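Local structure of Lmo2125 protein (5TU0) at residues V84-N88 with Q289-D293; V177-T183 with P343-M348; D187-N191 with V377-E381. The protein binds maltose as an extracellular solute-binding lipoprotein and probably delivers it to a membrane transporter for sugar uptake. The protein carries 2 engineered substitutions. One frame throughout, in Å; residues are numbered along the deposited sequence.

Contact 1: V84-N88 with Q289-D293; sequences VKLGN and QKWLD
The loop 84-88 runs beside one turn of helix 285-295, its CA atoms closing from 6.6 Å between Val84 and Gln289 to 5.1 Å between Gly87 and Asp293. Gln289 uses both ends of its amide on one loop residue. Lys85 N gives its hydrogen to Gln289 OE1 over 2.9 Å in a nearly straight bond (172°), while Gln289 NE2 donates back to Lys85 O at 2.8 Å, standing 37° above the plane of that carbonyl. The bend at chi2 (67°) turns the carboxamide off the helix and across the Lys85 backbone. One helical turn on, Asp293 OD1 takes a weak bond from Gly87 N and a second weak one from Gln289 NE2. The same OD1 receives a water at 2.6 Å, and this water also donates to Lys85 O, adding an indirect bridge from loop to helix beside the direct bonds. At the far end Asn88 ND2 reaches the main-chain Asp293 O at 2.9 Å, with the acceptor lying in the plane of the Asn88 amide; its stronger partner is the hydroxyl of Thr296. On the side facing the mixed sheet Val84 CG1 meets Leu292 CD2 at 3.9 Å, the two side chains crossing at about a right angle. Both also pack on strands 105-121 and 272-278 of that sheet. The Gln289 amide thus pairs with both backbone polar groups of Lys85, and Asp293 OD1 adds a weak hold on Gly87 N; bonds at both OE1 and NE2 probably fix the flip of the amide and limit its rotation.

Contact 2: V177-T183 with P343-M348; sequences VFGDEGT and PNIPEM
The type I beta turn Ile345-Met348, together with Pro343 just before it, packs on the Phe178 ring and so joins two irregular pieces of chain: the approach to helix 348-363, and the corner at Val177 that leads into the short, weakly bonded turn 179-182, where Asp180, Glu181 and Gly182 all have positive phi. The contact includes an oblique Met-aromatic pair, Met348 SD sitting 5.3 Å from the centroid of the Phe178 ring and 49° off its normal. Val177 CG1 lies 3.8 Å above one face of that ring, over its centre, and the same methyl touches Met348 SD. With CG1 anti to the backbone N of Val177 (chi1 178°), the branch is swung across the neighbouring phenyl. The rim of the ring is turned into the beta turn: Phe178 CZ comes to 3.7 Å from Glu347 O, in the ring plane, and Met348 N borders CE2. Pro343 CB meets Phe178 CD2 at the edge, also 3.7 Å away, and Ile345 CD1 comes in obliquely at 3.8 Å. Beyond the ring, Gly182 O presses on Pro343 CB at 3.4 Å and takes a hydrogen bond from a water at 2.7 Å, which in turn accepts from Asn344 N. Apart from this water bridge the segments are held by apolar contact: no direct hydrogen bond joins them. The hydrogen on Phe178 CZ points toward Glu347 O, probably a mildly favourable edge contact.

Contact 3: D187-N191 with V377-E381; sequences DIGLN and VKVIE
Within the two segments the shortest hydrogen bond is the one Glu381 N donates to Val377 O at 2.9 Å; it holds the helical turn from which Val377, Ile380 and Glu381 meet Ile188. The weakly bonded strand 187-189 passes over this turn of helix 369-387 with the segment axes 10.0 Å apart, running roughly antiparallel, 151° between their directions. Ile188 splits its contact by branch. Its CG2 slides past Val377 CG1 at 3.9 Å, while CD1, at the end of the longer arm, sits 3.7 Å from Ile380 CG2 and also rests on the aliphatic CG of Glu381. Val377 is itself shared: its CG2 approaches Asn191 CG to 3.6 Å, the two side chains crossing at about a right angle, and lies 4.0 Å from Leu190 CB. Asn191 carries CG between its backbone N and carbonyl carbon (chi1 64°), which brings the amide across the valine methyls. That amide is fixed from the helix too, because ND2 bonds to Asp374 OD1, three residues before Val377. Leu190 turns inward, reaching Ile380 CD1 loosely with its own CD1 and packing on Val351 and Leu358 of helix 348-363. The contact is therefore mainly aliphatic, with the Asn191 amide and Glu381 CG at its margins and no hydrogen bond between the segments; the polar tie from Asn191 to Asp374 lies at one end and limits how the amide can turn over Val377.

How the contacts relate
Contacts 2 and 3 are neighbours, with centres 12 Å apart, and they touch directly: Gly179 N lies 2.8 Å from Asp187 O and Val177 O lies 3.2 Å from Gly189 N, both probable hydrogen bonds. Phe178 and Ile188 pack against each other too, and Val351 of helix 348-363 touches Val177, Phe178 and Leu190. Contact 1 stands apart, its centre about 26 Å from that of contact 2 and about 37 Å from that of contact 3. The Met348 side chain of contact 2 is about 9 Å from a glucose unit of the bound sugar; at contact 1, the Gln289 side chain is about 8 Å from the bound tartronate.

Contact 1: V84-N88 with Q289-D293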
# COMPACT_ATOMS: atom_id res chain seq x y z
N VAL A 84 -18.87 8.59 8.71
CA VAL A 84 -19.72 8.32 7.54
C VAL A 84 -20.22 6.89 7.56
O VAL A 84 -19.69 6.04 8.31
CB VAL A 84 -18.97 8.56 6.21
CG1 VAL A 84 -18.65 10.04 6.05
CG2 VAL A 84 -17.68 7.72 6.14
N LYS A 85 -21.22 6.63 6.74
CA LYS A 85 -21.79 5.29 6.62
C LYS A 85 -21.31 4.68 5.33
O LYS A 85 -20.98 5.39 4.37
CB LYS A 85 -23.32 5.34 6.64
CG LYS A 85 -23.93 6.00 7.86
CD LYS A 85 -25.45 5.94 7.79
CE LYS A 85 -26.10 6.70 8.94
NZ LYS A 85 -25.70 6.15 10.27
N LEU A 86 -21.28 3.34 5.30
CA LEU A 86 -20.91 2.60 4.10
C LEU A 86 -22.17 2.09 3.40
O LEU A 86 -22.66 1.00 3.68
CB LEU A 86 -20.00 1.43 4.46
CG LEU A 86 -18.70 1.80 5.17
CD1 LEU A 86 -17.91 0.54 5.45
CD2 LEU A 86 -17.89 2.79 4.35
N GLY A 87 -22.69 2.91 2.48
CA GLY A 87 -23.89 2.55 1.73
C GLY A 87 -23.71 1.27 0.94
O GLY A 87 -24.67 0.52 0.73
N ASN A 88 -22.48 1.03 0.51
CA ASN A 88 -22.14 -0.17 -0.27
C ASN A 88 -21.46 -1.23 0.57
O ASN A 88 -20.66 -1.99 0.05
CB ASN A 88 -21.26 0.23 -1.43
CG ASN A 88 -21.96 1.20 -2.34
OD1 ASN A 88 -23.04 0.89 -2.83
ND2 ASN A 88 -21.40 2.38 -2.53
N GLN A 289 -22.43 12.51 2.01
CA GLN A 289 -22.69 11.08 2.29
C GLN A 289 -23.23 10.41 1.02
O GLN A 289 -22.81 9.29 0.66
CB GLN A 289 -23.69 10.91 3.44
CG GLN A 289 -24.08 9.46 3.70
CD GLN A 289 -22.93 8.63 4.24
OE1 GLN A 289 -22.42 8.89 5.34
NE2 GLN A 289 -22.51 7.60 3.49
N LYS A 290 -24.15 11.10 0.35
CA LYS A 290 -24.71 10.59 -0.89
C LYS A 290 -23.59 10.43 -1.94
O LYS A 290 -23.57 9.45 -2.64
CB LYS A 290 -25.85 11.47 -1.38
CG LYS A 290 -27.09 11.42 -0.48
CD LYS A 290 -28.16 12.37 -0.97
CE LYS A 290 -29.46 12.29 -0.18
NZ LYS A 290 -29.30 12.73 1.23
N TRP A 291 -22.65 11.36 -1.97
CA TRP A 291 -21.50 11.27 -2.91
C TRP A 291 -20.66 10.03 -2.64
O TRP A 291 -20.29 9.33 -3.57
CB TRP A 291 -20.62 12.53 -2.87
CG TRP A 291 -19.42 12.40 -3.76
CD1 TRP A 291 -18.16 12.02 -3.39
CD2 TRP A 291 -19.38 12.60 -5.17
NE1 TRP A 291 -17.34 11.99 -4.48
CE2 TRP A 291 -18.07 12.34 -5.59
CE3 TRP A 291 -20.34 12.97 -6.12
CZ2 TRP A 291 -17.67 12.46 -6.93
CZ3 TRP A 291 -19.95 13.09 -7.46
CH2 TRP A 291 -18.62 12.83 -7.84
N LEU A 292 -20.33 9.77 -1.38
CA LEU A 292 -19.56 8.58 -1.05
C LEU A 292 -20.26 7.29 -1.52
O LEU A 292 -19.61 6.39 -2.07
CB LEU A 292 -19.25 8.51 0.46
CG LEU A 292 -17.92 9.13 0.92
CD1 LEU A 292 -17.81 10.59 0.52
CD2 LEU A 292 -17.73 8.97 2.43
N ASP A 293 -21.57 7.21 -1.30
CA ASP A 293 -22.38 6.05 -1.69
C ASP A 293 -22.46 5.92 -3.21
O ASP A 293 -22.53 4.80 -3.74
CB ASP A 293 -23.81 6.14 -1.12
CG ASP A 293 -23.85 6.01 0.41
OD1 ASP A 293 -22.84 5.60 1.02
OD2 ASP A 293 -24.90 6.33 1.01
O HOH W 1 -20.35 5.27 1.54

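Contact 2: V177-T183 with P343-M348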
# COMPACT_ATOMS: atom_id res chain seq x y z
N VAL A 177 3.08 -6.32 13.37
CA VAL A 177 3.47 -5.05 13.97
C VAL A 177 2.87 -4.92 15.39
O VAL A 177 3.62 -4.93 16.37
CB VAL A 177 3.03 -3.85 13.11
CG1 VAL A 177 3.43 -2.55 13.81
CG2 VAL A 177 3.64 -3.95 11.71
N PHE A 178 1.55 -4.79 15.47
CA PHE A 178 0.82 -4.70 16.74
C PHE A 178 -0.22 -5.82 16.87
O PHE A 178 -0.91 -6.15 15.92
CB PHE A 178 0.10 -3.34 16.90
CG PHE A 178 1.01 -2.14 16.88
CD1 PHE A 178 2.16 -2.09 17.67
CD2 PHE A 178 0.67 -1.02 16.13
CE1 PHE A 178 2.96 -0.96 17.68
CE2 PHE A 178 1.48 0.10 16.13
CZ PHE A 178 2.62 0.14 16.90
N GLY A 179 -0.34 -6.39 18.07
CA GLY A 179 -1.32 -7.45 18.34
C GLY A 179 -2.77 -6.95 18.30
O GLY A 179 -3.01 -5.76 18.06
N ASP A 180 -3.72 -7.85 18.53
CA ASP A 180 -5.15 -7.56 18.44
C ASP A 180 -5.47 -6.90 17.09
O ASP A 180 -6.06 -5.82 17.03
CB ASP A 180 -5.64 -6.70 19.62
CG ASP A 180 -5.44 -7.38 20.98
OD1 ASP A 180 -5.13 -8.59 21.02
OD2 ASP A 180 -5.60 -6.69 22.01
N GLU A 181 -5.04 -7.56 16.01
CA GLU A 181 -5.25 -7.09 14.63
C GLU A 181 -4.81 -5.64 14.38
O GLU A 181 -5.49 -4.86 13.71
CB GLU A 181 -6.71 -7.31 14.18
CG GLU A 181 -7.12 -8.78 14.11
CD GLU A 181 -8.56 -9.00 13.65
OE1 GLU A 181 -9.24 -8.03 13.20
OE2 GLU A 181 -9.02 -10.16 13.72
N GLY A 182 -3.64 -5.30 14.93
CA GLY A 182 -3.03 -3.99 14.70
C GLY A 182 -3.51 -2.84 15.57
O GLY A 182 -3.23 -1.69 15.25
N THR A 183 -4.17 -3.15 16.69
CA THR A 183 -4.72 -2.12 17.56
C THR A 183 -4.10 -2.02 18.95
O THR A 183 -4.43 -1.10 19.69
CB THR A 183 -6.24 -2.36 17.75
OG1 THR A 183 -6.45 -3.60 18.44
CG2 THR A 183 -6.94 -2.40 16.40
N PRO A 343 -1.40 -0.92 10.58
CA PRO A 343 -2.08 -0.27 11.72
C PRO A 343 -2.28 1.22 11.46
O PRO A 343 -1.37 1.87 10.92
CB PRO A 343 -1.11 -0.49 12.89
CG PRO A 343 -0.34 -1.73 12.51
CD PRO A 343 -0.20 -1.66 11.02
N ASN A 344 -3.46 1.74 11.81
CA ASN A 344 -3.77 3.16 11.60
C ASN A 344 -3.80 3.96 12.91
O ASN A 344 -4.17 5.13 12.92
CB ASN A 344 -5.08 3.31 10.80
CG ASN A 344 -6.29 2.78 11.54
OD1 ASN A 344 -6.22 2.37 12.70
ND2 ASN A 344 -7.41 2.77 10.85
N ILE A 345 -3.40 3.31 14.01
CA ILE A 345 -3.32 3.97 15.29
C ILE A 345 -2.06 4.86 15.32
O ILE A 345 -1.08 4.59 14.60
CB ILE A 345 -3.34 2.97 16.47
CG1 ILE A 345 -2.14 2.02 16.45
CG2 ILE A 345 -4.66 2.18 16.45
CD1 ILE A 345 -2.04 1.15 17.69
N PRO A 346 -2.08 5.92 16.15
CA PRO A 346 -0.96 6.87 16.21
C PRO A 346 0.42 6.28 16.43
O PRO A 346 1.40 6.74 15.83
CB PRO A 346 -1.33 7.77 17.40
CG PRO A 346 -2.81 7.70 17.45
CD PRO A 346 -3.13 6.27 17.13
N GLU A 347 0.48 5.25 17.28
CA GLU A 347 1.76 4.63 17.65
C GLU A 347 2.53 4.03 16.46
O GLU A 347 3.70 3.68 16.60
CB GLU A 347 1.57 3.58 18.74
CG GLU A 347 1.11 4.12 20.11
CD GLU A 347 -0.39 4.37 20.28
OE1 GLU A 347 -1.17 4.30 19.29
OE2 GLU A 347 -0.77 4.66 21.45
N MET A 348 1.87 3.87 15.31
CA MET A 348 2.53 3.33 14.11
C MET A 348 3.68 4.25 13.69
O MET A 348 4.67 3.80 13.11
CB MET A 348 1.52 3.19 12.96
CG MET A 348 2.08 2.52 11.71
SD MET A 348 2.59 0.81 12.01
CE MET A 348 3.71 0.56 10.60
O HOH W 2 -4.89 -0.49 13.47

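Contact 3: D187-N191 with V377-E381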
# COMPACT_ATOMS: atom_id res chain seq x y z
N ASP A 187 1.73 -4.65 22.37
CA ASP A 187 2.04 -6.00 21.91
C ASP A 187 2.70 -5.90 20.53
O ASP A 187 2.00 -5.89 19.51
CB ASP A 187 0.76 -6.86 21.87
CG ASP A 187 1.00 -8.27 21.29
OD1 ASP A 187 2.16 -8.64 21.00
OD2 ASP A 187 0.00 -9.01 21.11
N ILE A 188 4.03 -5.83 20.52
CA ILE A 188 4.81 -5.73 19.27
C ILE A 188 5.33 -7.10 18.86
O ILE A 188 5.98 -7.80 19.65
CB ILE A 188 5.95 -4.71 19.42
CG1 ILE A 188 5.35 -3.33 19.68
CG2 ILE A 188 6.83 -4.69 18.17
CD1 ILE A 188 6.35 -2.30 20.13
N GLY A 189 5.02 -7.48 17.62
CA GLY A 189 5.37 -8.79 17.09
C GLY A 189 6.59 -8.85 16.17
O GLY A 189 6.85 -9.89 15.59
N LEU A 190 7.35 -7.76 16.09
CA LEU A 190 8.52 -7.69 15.19
C LEU A 190 9.78 -8.40 15.68
O LEU A 190 10.77 -8.48 14.95
CB LEU A 190 8.84 -6.23 14.84
CG LEU A 190 7.70 -5.50 14.12
CD1 LEU A 190 8.07 -4.03 13.92
CD2 LEU A 190 7.31 -6.15 12.81
N ASN A 191 9.74 -8.93 16.90
CA ASN A 191 10.85 -9.71 17.41
C ASN A 191 10.39 -11.09 17.87
O ASN A 191 11.09 -11.75 18.64
CB ASN A 191 11.59 -8.97 18.53
CG ASN A 191 10.73 -8.75 19.75
OD1 ASN A 191 9.52 -8.68 19.65
ND2 ASN A 191 11.36 -8.62 20.90
N VAL A 377 12.96 -3.42 18.73
CA VAL A 377 11.66 -3.43 19.42
C VAL A 377 11.76 -2.63 20.73
O VAL A 377 10.81 -1.92 21.10
CB VAL A 377 11.13 -4.86 19.61
CG1 VAL A 377 9.95 -4.90 20.58
CG2 VAL A 377 10.73 -5.44 18.26
N LYS A 378 12.91 -2.72 21.42
CA LYS A 378 13.08 -1.94 22.64
C LYS A 378 13.04 -0.44 22.32
O LYS A 378 12.48 0.34 23.07
CB LYS A 378 14.37 -2.32 23.40
CG LYS A 378 14.52 -1.57 24.71
CD LYS A 378 15.50 -2.24 25.68
CE LYS A 378 15.38 -1.64 27.07
NZ LYS A 378 16.12 -2.44 28.10
N VAL A 379 13.60 -0.04 21.18
CA VAL A 379 13.57 1.37 20.76
C VAL A 379 12.12 1.81 20.53
O VAL A 379 11.69 2.87 21.00
CB VAL A 379 14.39 1.61 19.47
CG1 VAL A 379 14.13 2.98 18.86
CG2 VAL A 379 15.88 1.43 19.74
N ILE A 380 11.37 0.98 19.82
CA ILE A 380 9.98 1.30 19.50
C ILE A 380 9.12 1.41 20.78
O ILE A 380 8.40 2.39 20.96
CB ILE A 380 9.39 0.26 18.52
CG1 ILE A 380 10.18 0.28 17.19
CG2 ILE A 380 7.92 0.52 18.26
CD1 ILE A 380 9.83 -0.86 16.26
N GLU A 381 9.23 0.39 21.64
CA GLU A 381 8.51 0.31 22.92
C GLU A 381 8.74 1.53 23.79
O GLU A 381 7.79 2.07 24.38
CB GLU A 381 8.98 -0.89 23.73
CG GLU A 381 8.48 -2.22 23.23
CD GLU A 381 9.02 -3.39 24.03
OE1 GLU A 381 10.03 -3.25 24.77
OE2 GLU A 381 8.42 -4.47 23.91